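Local coordinates for 3-dehydroquinate dehydratase (Clostridium difficile, PDB 4H3D), which catalyses the cis-dehydration of 3-dehydroquinate to 3-dehydroshikimate through an imine intermediate, the third step of the chorismate pathway, at residues 247-250 with 251-255. Numbering follows the deposited sequence.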
loop_
_atom_site.group_PDB
_atom_site.type_symbol
_atom_site.label_atom_id
_atom_site.label_comp_id
_atom_site.label_asym_id
_atom_site.label_seq_id
_atom_site.Cartn_x
_atom_site.Cartn_y
_atom_site.Cartn_z
ATOM N N ASN B 247 1.719 -8.537 8.548
ATOM C CA ASN B 247 0.540 -8.713 9.393
ATOM C C ASN B 247 0.075 -7.363 9.953
ATOM O O ASN B 247 -1.111 -7.053 9.934
ATOM C CB ASN B 247 0.810 -9.686 10.552
ATOM C CG ASN B 247 -0.464 -10.048 11.312
ATOM O OD1 ASN B 247 -1.393 -10.618 10.745
ATOM N ND2 ASN B 247 -0.501 -9.732 12.596
ATOM N N SER B 248 1.021 -6.556 10.422
ATOM C CA SER B 248 0.698 -5.255 10.983
ATOM C C SER B 248 0.017 -4.350 9.964
ATOM O O SER B 248 -0.973 -3.706 10.272
ATOM C CB SER B 248 1.957 -4.574 11.510
ATOM O OG SER B 248 2.575 -5.379 12.488
ATOM N N VAL B 249 0.554 -4.303 8.749
ATOM C CA VAL B 249 -0.029 -3.462 7.697
ATOM C C VAL B 249 -1.442 -3.930 7.306
ATOM O O VAL B 249 -2.349 -3.108 7.147
ATOM C CB VAL B 249 0.863 -3.394 6.453
ATOM C CG1 VAL B 249 0.209 -2.507 5.377
ATOM C CG2 VAL B 249 2.240 -2.836 6.816
ATOM N N LEU B 250 -1.630 -5.242 7.166
ATOM C CA LEU B 250 -2.931 -5.780 6.819
ATOM C C LEU B 250 -3.986 -5.428 7.874
ATOM O O LEU B 250 -5.136 -5.135 7.536
ATOM C CB LEU B 250 -2.866 -7.288 6.623
ATOM C CG LEU B 250 -1.986 -7.796 5.485
ATOM C CD1 LEU B 250 -2.050 -9.334 5.415
ATOM C CD2 LEU B 250 -2.410 -7.215 4.200
ATOM N N ASN B 251 -3.601 -5.470 9.145
ATOM C CA ASN B 251 -4.535 -5.127 10.223
ATOM C C ASN B 251 -4.867 -3.646 10.193
ATOM O O ASN B 251 -6.003 -3.250 10.449
ATOM C CB ASN B 251 -3.971 -5.512 11.586
ATOM C CG ASN B 251 -3.980 -7.011 11.823
ATOM O OD1 ASN B 251 -4.611 -7.779 11.071
ATOM N ND2 ASN B 251 -3.299 -7.444 12.883
ATOM N N LEU B 252 -3.870 -2.832 9.880
ATOM C CA LEU B 252 -4.068 -1.393 9.779
ATOM C C LEU B 252 -5.061 -1.051 8.645
ATOM O O LEU B 252 -5.911 -0.170 8.802
ATOM C CB LEU B 252 -2.722 -0.695 9.547
ATOM C CG LEU B 252 -2.733 0.830 9.428
ATOM C CD1 LEU B 252 -3.192 1.469 10.738
ATOM C CD2 LEU B 252 -1.350 1.334 9.040
ATOM N N LEU B 253 -4.945 -1.742 7.514
ATOM C CA LEU B 253 -5.851 -1.513 6.373
ATOM C C LEU B 253 -7.247 -2.117 6.610
ATOM O O LEU B 253 -8.252 -1.559 6.150
ATOM C CB LEU B 253 -5.238 -2.030 5.056
ATOM C CG LEU B 253 -3.971 -1.286 4.580
ATOM C CD1 LEU B 253 -3.228 -2.031 3.438
ATOM C CD2 LEU B 253 -4.288 0.122 4.157
ATOM N N HIS B 254 -7.318 -3.231 7.342
ATOM C CA HIS B 254 -8.604 -3.867 7.649
ATOM C C HIS B 254 -9.456 -2.916 8.484
ATOM O O HIS B 254 -10.651 -2.773 8.241
ATOM C CB HIS B 254 -8.385 -5.186 8.412
ATOM C CG HIS B 254 -9.648 -5.961 8.680
ATOM N ND1 HIS B 254 -10.392 -6.542 7.675
ATOM C CD2 HIS B 254 -10.272 -6.283 9.840
ATOM C CE1 HIS B 254 -11.435 -7.162 8.199
ATOM N NE2 HIS B 254 -11.383 -7.025 9.511
ATOM N N LYS B 255 -8.821 -2.261 9.457
ATOM C CA LYS B 255 -9.521 -1.344 10.353
ATOM C C LYS B 255 -9.809 0.033 9.734
ATOM O O LYS B 255 -10.712 0.735 10.198
ATOM C CB LYS B 255 -8.781 -1.178 11.693
ATOM C CG LYS B 255 -7.430 -0.472 11.622
ATOM C CD LYS B 255 -7.015 0.108 12.994
ATOM C CE LYS B 255 -6.997 -0.942 14.102
ATOM N NZ LYS B 255 -6.096 -2.079 13.793
HETATM O O HOH W 1 -2.971 -9.868 14.215
#
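N251 meets N247, one helical turn earlier, and the two side chains share a water and R19. The CB of N251 lies 3.6 Å from N247 O, the carbonyl that also accepts the N251 backbone N-H at 3.1 Å. With chi1 at -73°, CG stands beside the backbone N and is brought close to that oxygen, 3.4 Å from N247 O. At the tip the two branches part: OD1 accepts a hydrogen bond from R19 NH1, while ND2 comes within 3.6 Å of N247 ND2, the amide planes, 74° apart, being nowhere near stacked. Two donors cannot bond to each other, so a water accepts an N-H hydrogen bond from each, at 2.8 Å from N251 ND2 and 3.0 Å from N247 ND2. R19 NH1 serves N247 OD1 as well. Asparagine suits both positions because one short side chain offers an acceptor to the arginine and a donor to the water.

Helix 243-256 is the last helix of this TIM barrel, and another of its faces meets the second subunit. There V249 and L253 lie side by side, V249 CG1 touching L253 CD1 at 4.0 Å; V249 packs on V249 of the second subunit and L253 on V214 of that subunit, places suited to branched apolar side chains. L250, buried, packs on I22 of strand 21-26 and on R19, where an apolar leucine suits the interface of helix and barrel.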